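Local coordinates for PUA domain-containing protein (Archaeoglobus fulgidus DSM 4304, PDB 2Q07) that is of unknown function but probably binds RNA and takes part in archaeosine tRNA modification, at residues Arg47-Leu52 against Val71-Glu76; Ile63-Pro68 against Gly122-Val127; Glu195-Glu200 against Leu205-Arg210. All coordinates share one frame; numbering follows the deposited sequence.

Contact 1 (Arg47-Leu52 against Val71-Glu76); sequences RTHRAL and VPREFE
His49 and Arg73 meet across a wide gap between backbones, since even their CA atoms, the nearest pair of the two segments, are 11.2 Å apart. His49 sits on helix 47-55. Arg73 begins the 3-10 turn that follows edge strand 70-72. Both elements belong to the domain of the uracil-DNA glycosylase-like clan, which is built round a mixed beta sheet. The contact is buried and consists of an arginine and a histidine side chain that approach from opposite directions. Arg73 has CG anti to the backbone N (chi1 172°), and bends further along the chain carry its guanidinium to the His49 ring. NH2 of Arg73 donates to ND1 of His49 at 2.7 Å, with a nearly straight N-H...N angle of 167°. ND1 lies in the guanidinium plane, at its edge. NH1 of Arg73 makes only a weak second bond to ND1 of His49, 3.3 Å long. Each group meets the other at its edge. Their planes are turned 77° apart. The other ring nitrogen, NE2, is hydrogen-bonded to the carbonyl of Pro36, which helps fix the rotation of the imidazole. Arg73 holds Glu76 in a salt bridge, side-on, with NE and NH2 both on OE2. OE2 of Glu76 accepts from NH2 of Arg73 at 2.8 Å on the syn side, and from NE of Arg73 at 3.0 Å from above the carboxylate plane. Glu62 forms a salt bridge with NH1 of Arg73. A leucine in place of Arg73 would probably leave His49 ND1 without its donor, and the carboxylates of Glu62 and Glu76 without their shared positive partner. OE1 of Glu76 is hydrogen-bonded to the hydroxyl of Tyr193 and to the backbone N of Leu44.

Contact 2 (Ile63-Pro68 against Gly122-Val127); sequences IIISSP and GGYRKV
Strand 61-65 and the first turn of helix 123-132 pack here, sheet against helix, in the alpha/beta domain of the uracil-DNA glycosylase-like clan. Ile65, the last residue of the strand, takes the central place, with Tyr124 and Val127 facing it from the helix. The CA atoms of Ile65 and Tyr124 are 7.2 Å apart. The two side chains run alongside each other, pointing opposite ways. CG2 of Ile65 is anti to the backbone N, and this branch meets the Tyr124 ring at its edge, in plane, with CD2 of Tyr124 at 3.5 Å. The carbonyl O of Ile65 approaches the same ring obliquely, 3.2 Å from CE2 of Tyr124. Val127, one helical turn on, adds a looser apolar touch, with its CG1 4.5 Å from CG2 of Ile65. Trp92 packs edge-to-face with Tyr124 and also touches Val127. Val100 of helix 94-111 touches Val127 as well. No hydrogen bond crosses between the segments, so the direct contact is one of van der Waals packing, methyl group against ring edge.

Contact 3 (Glu195-Glu200 against Leu205-Arg210); sequences ELELLE and LARVDR
Glu197 and Arg207 form a non-hydrogen-bonded antiparallel pair, with Leu198 and Ala206 the hydrogen-bonded pair beside them. They belong to the beta hairpin of strands 197-200 and 203-209, the two inner strands of the antiparallel sheet in the pre-PUA region. The short strand axes come within 4.7 Å, at 166° between their directions. Backbone hydrogen bonds lace the pair together. Val208 N donates to Leu196 O at 3.0 Å, and Leu198 N to Ala206 O also at 3.0 Å. A classic beta bulge interrupts the ladder where Leu205 and Ala206 both face Leu198. There Leu198 O takes a short bond from Leu205 N at 2.7 Å and a weak one from Ala206 N at 3.4 Å. Apolar contacts come next. Leu205 has CG anti to the carbonyl carbon (chi1 -60°), which turns its two methyls to Glu200, with CD1 3.4 Å from Glu200 CB. CD1 also touches CG of Leu198. On the side of helix 168-181, Leu196 CB meets Val208 CG2 at 4.0 Å. Both side chains also touch Leu173 of that helix, which joins the hairpin to it. Trp185 lies against both Leu205 and Glu200. The charged side chains come last. CG of Glu197 packs on CB of Arg207, but its carboxylate forms a salt bridge with Arg204, the residue just before the bulge. Glu195 and Arg210 form a salt bridge at the end of the hairpin away from its turn. Their carboxylate and guanidinium planes stand 84° apart. OE2 of Glu195 lies over one face of the Arg210 guanidinium, not over its centre, 3.0 Å from NE of Arg210, with no N-H pointing at it.

Overall arrangement
Contacts 1 and 2 lie in one domain and alternate along the chain, in the segment order 47-52, 63-68, 71-76, 122-127. Their centres are about 14 Å apart. They share the mixed sheet through neighbouring strands 61-65 and 70-72, and Ile64 of contact 2 packs on both His49 and Arg73 of contact 1. Contact 3 follows later, in the pre-PUA hairpin. Its centre is about 19 Å from that of contact 1 and about 30 Å from that of contact 2, and it touches neither. Helix 168-181 touches side chains of contacts 1 and 3, so it bridges the two regions. This chain is one piece of a longer protein and ends in a PUA domain, consistent with RNA binding.

Contact 1 (Arg47-Leu52 against Val71-Glu76)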
loop_
_atom_site.group_PDB
_atom_site.type_symbol
_atom_site.label_atom_id
_atom_site.label_comp_id
_atom_site.label_asym_id
_atom_site.label_seq_id
_atom_site.Cartn_x
_atom_site.Cartn_y
_atom_site.Cartn_z
ATOM N N ARG A 47 -2.348 -10.113 16.765
ATOM C CA ARG A 47 -3.079 -10.062 18.022
ATOM C C ARG A 47 -2.962 -8.697 18.697
ATOM O O ARG A 47 -3.941 -8.179 19.218
ATOM C CB ARG A 47 -2.590 -11.155 18.970
ATOM C CG ARG A 47 -3.521 -12.345 19.044
ATOM C CD ARG A 47 -3.049 -13.298 20.112
ATOM N NE ARG A 47 -2.215 -14.364 19.581
ATOM C CZ ARG A 47 -1.393 -15.100 20.322
ATOM N NH1 ARG A 47 -1.287 -14.869 21.624
ATOM N NH2 ARG A 47 -0.708 -16.089 19.769
ATOM N N THR A 48 -1.770 -8.112 18.688
ATOM C CA THR A 48 -1.587 -6.803 19.313
ATOM C C THR A 48 -2.455 -5.724 18.659
ATOM O O THR A 48 -3.219 -5.044 19.342
ATOM C CB THR A 48 -0.109 -6.358 19.273
ATOM O OG1 THR A 48 0.680 -7.264 20.051
ATOM C CG2 THR A 48 0.045 -4.960 19.846
ATOM N N HIS A 49 -2.353 -5.565 17.343
ATOM C CA HIS A 49 -3.162 -4.549 16.679
ATOM C C HIS A 49 -4.654 -4.818 16.861
ATOM O O HIS A 49 -5.423 -3.895 17.116
ATOM C CB HIS A 49 -2.793 -4.441 15.190
ATOM C CG HIS A 49 -1.478 -3.769 14.958
ATOM N ND1 HIS A 49 -1.240 -2.940 13.882
ATOM C CD2 HIS A 49 -0.337 -3.772 15.690
ATOM C CE1 HIS A 49 -0.013 -2.456 13.967
ATOM N NE2 HIS A 49 0.557 -2.947 15.054
ATOM N N ARG A 50 -5.070 -6.075 16.758
ATOM C CA ARG A 50 -6.482 -6.388 16.950
ATOM C C ARG A 50 -6.954 -6.067 18.377
ATOM O O ARG A 50 -8.023 -5.485 18.565
ATOM C CB ARG A 50 -6.753 -7.855 16.607
ATOM C CG ARG A 50 -6.909 -8.100 15.120
ATOM C CD ARG A 50 -7.275 -9.540 14.801
ATOM N NE ARG A 50 -6.176 -10.471 15.040
ATOM C CZ ARG A 50 -6.139 -11.355 16.033
ATOM N NH1 ARG A 50 -7.145 -11.436 16.895
ATOM N NH2 ARG A 50 -5.095 -12.169 16.157
ATOM N N ALA A 51 -6.151 -6.428 19.377
ATOM C CA ALA A 51 -6.503 -6.150 20.770
ATOM C C ALA A 51 -6.648 -4.645 20.973
ATOM O O ALA A 51 -7.603 -4.176 21.594
ATOM C CB ALA A 51 -5.436 -6.705 21.708
ATOM N N LEU A 52 -5.688 -3.889 20.449
ATOM C CA LEU A 52 -5.712 -2.436 20.557
ATOM C C LEU A 52 -6.970 -1.834 19.937
ATOM O O LEU A 52 -7.699 -1.088 20.585
ATOM C CB LEU A 52 -4.485 -1.844 19.865
ATOM C CG LEU A 52 -3.380 -1.337 20.780
ATOM C CD1 LEU A 52 -2.181 -0.887 19.946
ATOM C CD2 LEU A 52 -3.926 -0.191 21.623
ATOM N N VAL A 71 5.846 1.800 7.596
ATOM C CA VAL A 71 4.675 1.494 6.783
ATOM C C VAL A 71 3.323 2.114 7.119
ATOM O O VAL A 71 2.732 1.801 8.144
ATOM C CB VAL A 71 4.442 -0.040 6.751
ATOM C CG1 VAL A 71 3.303 -0.381 5.800
ATOM C CG2 VAL A 71 5.724 -0.751 6.340
ATOM N N PRO A 72 2.824 3.014 6.260
ATOM C CA PRO A 72 1.519 3.595 6.552
ATOM C C PRO A 72 0.554 2.408 6.448
ATOM O O PRO A 72 0.711 1.546 5.575
ATOM C CB PRO A 72 1.325 4.597 5.411
ATOM C CG PRO A 72 2.737 5.073 5.162
ATOM C CD PRO A 72 3.522 3.781 5.208
ATOM N N ARG A 73 -0.422 2.353 7.332
ATOM C CA ARG A 73 -1.380 1.256 7.324
ATOM C C ARG A 73 -1.968 0.961 5.936
ATOM O O ARG A 73 -2.274 -0.188 5.616
ATOM C CB ARG A 73 -2.507 1.554 8.309
ATOM C CG ARG A 73 -3.671 0.570 8.247
ATOM C CD ARG A 73 -3.935 -0.032 9.608
ATOM N NE ARG A 73 -2.992 -1.098 9.910
ATOM C CZ ARG A 73 -2.620 -1.457 11.134
ATOM N NH1 ARG A 73 -3.101 -0.835 12.204
ATOM N NH2 ARG A 73 -1.772 -2.461 11.280
ATOM N N GLU A 74 -2.098 1.998 5.113
ATOM C CA GLU A 74 -2.672 1.858 3.770
ATOM C C GLU A 74 -1.851 1.023 2.795
ATOM O O GLU A 74 -2.369 0.577 1.774
ATOM C CB GLU A 74 -2.908 3.237 3.152
ATOM C CG GLU A 74 -3.965 4.084 3.862
ATOM C CD GLU A 74 -3.478 4.716 5.158
ATOM O OE1 GLU A 74 -2.295 4.557 5.526
ATOM O OE2 GLU A 74 -4.292 5.390 5.809
ATOM N N PHE A 75 -0.576 0.816 3.099
ATOM C CA PHE A 75 0.282 0.038 2.220
ATOM C C PHE A 75 0.684 -1.293 2.849
ATOM O O PHE A 75 1.520 -2.003 2.301
ATOM C CB PHE A 75 1.554 0.831 1.882
ATOM C CG PHE A 75 1.298 2.195 1.283
ATOM C CD1 PHE A 75 1.562 3.351 2.013
ATOM C CD2 PHE A 75 0.810 2.321 -0.021
ATOM C CE1 PHE A 75 1.347 4.613 1.461
ATOM C CE2 PHE A 75 0.591 3.581 -0.588
ATOM C CZ PHE A 75 0.862 4.733 0.157
ATOM N N GLU A 76 0.087 -1.646 3.982
ATOM C CA GLU A 76 0.488 -2.874 4.664
ATOM C C GLU A 76 0.180 -4.190 3.939
ATOM O O GLU A 76 0.535 -5.254 4.423
ATOM C CB GLU A 76 -0.083 -2.901 6.091
ATOM C CG GLU A 76 -1.408 -3.597 6.254
ATOM C CD GLU A 76 -1.741 -3.860 7.721
ATOM O OE1 GLU A 76 -2.577 -4.748 7.979
ATOM O OE2 GLU A 76 -1.179 -3.180 8.615
#

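Contact 2 (Ile63-Pro68 against Gly122-Val127)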
loop_
_atom_site.group_PDB
_atom_site.type_symbol
_atom_site.label_atom_id
_atom_site.label_comp_id
_atom_site.label_asym_id
_atom_site.label_seq_id
_atom_site.Cartn_x
_atom_site.Cartn_y
_atom_site.Cartn_z
ATOM N N ILE A 63 0.613 4.515 11.269
ATOM C CA ILE A 63 1.882 4.205 10.645
ATOM C C ILE A 63 2.530 3.182 11.559
ATOM O O ILE A 63 2.643 3.400 12.762
ATOM C CB ILE A 63 2.776 5.450 10.516
ATOM C CG1 ILE A 63 2.164 6.423 9.500
ATOM C CG2 ILE A 63 4.188 5.036 10.107
ATOM C CD1 ILE A 63 2.933 7.703 9.333
ATOM N N ILE A 64 2.920 2.050 10.989
ATOM C CA ILE A 64 3.573 1.002 11.757
ATOM C C ILE A 64 5.088 1.168 11.643
ATOM O O ILE A 64 5.633 1.166 10.538
ATOM C CB ILE A 64 3.180 -0.411 11.232
ATOM C CG1 ILE A 64 1.692 -0.666 11.488
ATOM C CG2 ILE A 64 4.050 -1.484 11.898
ATOM C CD1 ILE A 64 0.769 -0.048 10.454
ATOM N N ILE A 65 5.767 1.323 12.776
ATOM C CA ILE A 65 7.222 1.474 12.752
ATOM C C ILE A 65 7.876 0.093 12.769
ATOM O O ILE A 65 7.566 -0.748 13.617
ATOM C CB ILE A 65 7.741 2.270 13.974
ATOM C CG1 ILE A 65 7.160 3.688 13.973
ATOM C CG2 ILE A 65 9.265 2.325 13.951
ATOM C CD1 ILE A 65 7.475 4.479 15.223
ATOM N N SER A 66 8.778 -0.129 11.819
ATOM C CA SER A 66 9.500 -1.386 11.714
ATOM C C SER A 66 10.930 -1.089 11.265
ATOM O O SER A 66 11.385 0.055 11.326
ATOM C CB SER A 66 8.809 -2.304 10.701
ATOM O OG SER A 66 9.360 -3.606 10.743
ATOM N N SER A 67 11.641 -2.119 10.818
ATOM C CA SER A 67 13.010 -1.947 10.345
ATOM C C SER A 67 13.318 -2.955 9.241
ATOM O O SER A 67 13.161 -4.161 9.427
ATOM C CB SER A 67 14.005 -2.123 11.492
ATOM O OG SER A 67 15.334 -1.924 11.031
ATOM N N PRO A 68 13.780 -2.469 8.079
ATOM C CA PRO A 68 14.030 -1.060 7.761
ATOM C C PRO A 68 12.781 -0.298 7.330
ATOM O O PRO A 68 12.827 0.915 7.133
ATOM C CB PRO A 68 15.036 -1.127 6.608
ATOM C CG PRO A 68 15.311 -2.620 6.391
ATOM C CD PRO A 68 14.112 -3.316 6.928
ATOM N N GLY A 122 10.290 1.635 24.276
ATOM C CA GLY A 122 11.683 1.283 24.050
ATOM C C GLY A 122 12.303 1.841 22.782
ATOM O O GLY A 122 12.091 3.001 22.428
ATOM N N GLY A 123 13.080 1.001 22.104
ATOM C CA GLY A 123 13.743 1.402 20.877
ATOM C C GLY A 123 12.900 2.223 19.919
ATOM O O GLY A 123 13.427 3.109 19.235
ATOM N N TYR A 124 11.601 1.938 19.860
ATOM C CA TYR A 124 10.704 2.667 18.967
ATOM C C TYR A 124 10.565 4.128 19.360
ATOM O O TYR A 124 10.461 4.995 18.496
ATOM C CB TYR A 124 9.314 2.036 18.942
ATOM C CG TYR A 124 9.263 0.664 18.325
ATOM C CD1 TYR A 124 9.285 -0.477 19.122
ATOM C CD2 TYR A 124 9.189 0.506 16.944
ATOM C CE1 TYR A 124 9.229 -1.743 18.559
ATOM C CE2 TYR A 124 9.134 -0.751 16.372
ATOM C CZ TYR A 124 9.154 -1.871 17.182
ATOM O OH TYR A 124 9.100 -3.121 16.619
ATOM N N ARG A 125 10.542 4.400 20.661
ATOM C CA ARG A 125 10.428 5.774 21.121
ATOM C C ARG A 125 11.664 6.557 20.700
ATOM O O ARG A 125 11.580 7.751 20.406
ATOM C CB ARG A 125 10.254 5.830 22.640
ATOM C CG ARG A 125 8.830 5.549 23.090
ATOM C CD ARG A 125 8.592 5.978 24.527
ATOM N NE ARG A 125 9.157 7.297 24.796
ATOM C CZ ARG A 125 8.791 8.076 25.809
ATOM N NH1 ARG A 125 7.850 7.674 26.653
ATOM N NH2 ARG A 125 9.373 9.255 25.979
ATOM N N LYS A 126 12.812 5.884 20.670
ATOM C CA LYS A 126 14.049 6.533 20.261
ATOM C C LYS A 126 13.916 7.007 18.819
ATOM O O LYS A 126 14.385 8.086 18.469
ATOM C CB LYS A 126 15.232 5.571 20.370
ATOM C CG LYS A 126 15.684 5.285 21.789
ATOM C CD LYS A 126 16.959 4.451 21.777
ATOM C CE LYS A 126 17.561 4.327 23.168
ATOM N NZ LYS A 126 18.836 3.552 23.145
ATOM N N VAL A 127 13.281 6.193 17.982
ATOM C CA VAL A 127 13.084 6.559 16.585
ATOM C C VAL A 127 12.218 7.819 16.539
ATOM O O VAL A 127 12.585 8.814 15.917
ATOM C CB VAL A 127 12.383 5.415 15.804
ATOM C CG1 VAL A 127 11.880 5.920 14.464
ATOM C CG2 VAL A 127 13.353 4.246 15.599
#

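Contact 3 (Glu195-Glu200 against Leu205-Arg210)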
loop_
_atom_site.group_PDB
_atom_site.type_symbol
_atom_site.label_atom_id
_atom_site.label_comp_id
_atom_site.label_asym_id
_atom_site.label_seq_id
_atom_site.Cartn_x
_atom_site.Cartn_y
_atom_site.Cartn_z
ATOM N N GLU A 195 -7.957 -10.478 2.440
ATOM C CA GLU A 195 -8.417 -10.813 1.095
ATOM C C GLU A 195 -9.576 -9.921 0.674
ATOM O O GLU A 195 -10.691 -10.396 0.454
ATOM C CB GLU A 195 -8.851 -12.279 1.039
ATOM C CG GLU A 195 -7.799 -13.247 1.552
ATOM C CD GLU A 195 -8.219 -14.697 1.388
ATOM O OE1 GLU A 195 -9.352 -15.040 1.793
ATOM O OE2 GLU A 195 -7.415 -15.491 0.859
ATOM N N LEU A 196 -9.295 -8.629 0.544
ATOM C CA LEU A 196 -10.303 -7.650 0.166
ATOM C C LEU A 196 -10.543 -7.625 -1.340
ATOM O O LEU A 196 -9.677 -8.018 -2.120
ATOM C CB LEU A 196 -9.866 -6.251 0.613
ATOM C CG LEU A 196 -9.593 -6.010 2.101
ATOM C CD1 LEU A 196 -9.058 -4.599 2.302
ATOM C CD2 LEU A 196 -10.868 -6.218 2.888
ATOM N N GLU A 197 -11.725 -7.150 -1.730
ATOM C CA GLU A 197 -12.086 -7.016 -3.132
ATOM C C GLU A 197 -12.859 -5.718 -3.320
ATOM O O GLU A 197 -13.377 -5.144 -2.366
ATOM C CB GLU A 197 -12.979 -8.168 -3.595
ATOM C CG GLU A 197 -12.450 -9.552 -3.324
ATOM C CD GLU A 197 -13.286 -10.613 -4.005
ATOM O OE1 GLU A 197 -14.530 -10.544 -3.909
ATOM O OE2 GLU A 197 -12.703 -11.518 -4.632
ATOM N N LEU A 198 -12.926 -5.250 -4.555
ATOM C CA LEU A 198 -13.681 -4.047 -4.858
ATOM C C LEU A 198 -14.637 -4.519 -5.943
ATOM O O LEU A 198 -14.210 -5.060 -6.958
ATOM C CB LEU A 198 -12.750 -2.945 -5.366
ATOM C CG LEU A 198 -13.348 -1.560 -5.627
ATOM C CD1 LEU A 198 -13.995 -0.989 -4.357
ATOM C CD2 LEU A 198 -12.238 -0.647 -6.125
ATOM N N LEU A 199 -15.930 -4.343 -5.721
ATOM C CA LEU A 199 -16.914 -4.804 -6.689
ATOM C C LEU A 199 -17.764 -3.680 -7.273
ATOM O O LEU A 199 -17.993 -2.654 -6.630
ATOM C CB LEU A 199 -17.833 -5.838 -6.029
ATOM C CG LEU A 199 -17.183 -6.982 -5.236
ATOM C CD1 LEU A 199 -18.254 -7.707 -4.430
ATOM C CD2 LEU A 199 -16.476 -7.949 -6.183
ATOM N N GLU A 200 -18.220 -3.893 -8.504
ATOM C CA GLU A 200 -19.088 -2.948 -9.204
ATOM C C GLU A 200 -20.108 -3.794 -9.950
ATOM O O GLU A 200 -19.743 -4.648 -10.763
ATOM C CB GLU A 200 -18.304 -2.079 -10.192
ATOM C CG GLU A 200 -19.201 -1.208 -11.076
ATOM C CD GLU A 200 -18.449 -0.082 -11.779
ATOM O OE1 GLU A 200 -18.952 0.415 -12.809
ATOM O OE2 GLU A 200 -17.364 0.319 -11.301
ATOM N N LEU A 205 -13.829 -5.713 -9.576
ATOM C CA LEU A 205 -13.012 -4.733 -10.271
ATOM C C LEU A 205 -11.550 -5.011 -9.968
ATOM O O LEU A 205 -10.675 -4.822 -10.811
ATOM C CB LEU A 205 -13.372 -3.321 -9.786
ATOM C CG LEU A 205 -14.822 -2.874 -9.998
ATOM C CD1 LEU A 205 -15.090 -1.532 -9.314
ATOM C CD2 LEU A 205 -15.077 -2.762 -11.482
ATOM N N ALA A 206 -11.297 -5.455 -8.745
ATOM C CA ALA A 206 -9.952 -5.754 -8.301
ATOM C C ALA A 206 -10.026 -6.600 -7.036
ATOM O O ALA A 206 -11.087 -6.724 -6.420
ATOM C CB ALA A 206 -9.198 -4.440 -8.020
ATOM N N ARG A 207 -8.908 -7.208 -6.669
ATOM C CA ARG A 207 -8.843 -8.010 -5.459
ATOM C C ARG A 207 -7.393 -8.151 -5.014
ATOM O O ARG A 207 -6.465 -8.088 -5.823
ATOM C CB ARG A 207 -9.462 -9.403 -5.671
ATOM C CG ARG A 207 -8.544 -10.408 -6.313
ATOM C CD ARG A 207 -9.104 -11.819 -6.218
ATOM N NE ARG A 207 -8.205 -12.779 -6.850
ATOM C CZ ARG A 207 -6.945 -12.982 -6.474
ATOM N NH1 ARG A 207 -6.436 -12.296 -5.464
ATOM N NH2 ARG A 207 -6.187 -13.858 -7.118
ATOM N N VAL A 208 -7.207 -8.318 -3.712
ATOM C CA VAL A 208 -5.876 -8.468 -3.153
ATOM C C VAL A 208 -5.381 -9.886 -3.445
ATOM O O VAL A 208 -6.097 -10.853 -3.214
ATOM C CB VAL A 208 -5.896 -8.229 -1.617
ATOM C CG1 VAL A 208 -4.499 -8.389 -1.042
ATOM C CG2 VAL A 208 -6.453 -6.841 -1.313
ATOM N N ASP A 209 -4.172 -9.990 -3.985
ATOM C CA ASP A 209 -3.552 -11.275 -4.281
ATOM C C ASP A 209 -2.525 -11.459 -3.165
ATOM O O ASP A 209 -1.451 -10.858 -3.206
ATOM C CB ASP A 209 -2.843 -11.215 -5.638
ATOM C CG ASP A 209 -2.186 -12.534 -6.029
ATOM O OD1 ASP A 209 -1.637 -13.242 -5.152
ATOM O OD2 ASP A 209 -2.199 -12.856 -7.231
ATOM N N ARG A 210 -2.865 -12.271 -2.168
ATOM C CA ARG A 210 -1.971 -12.507 -1.038
ATOM C C ARG A 210 -0.662 -13.185 -1.424
ATOM O O ARG A 210 0.292 -13.164 -0.654
ATOM C CB ARG A 210 -2.675 -13.333 0.052
ATOM C CG ARG A 210 -3.330 -14.617 -0.434
ATOM C CD ARG A 210 -3.796 -15.483 0.738
ATOM N NE ARG A 210 -4.672 -16.573 0.310
ATOM C CZ ARG A 210 -5.014 -17.611 1.073
ATOM N NH1 ARG A 210 -4.550 -17.711 2.314
ATOM N NH2 ARG A 210 -5.825 -18.548 0.596
#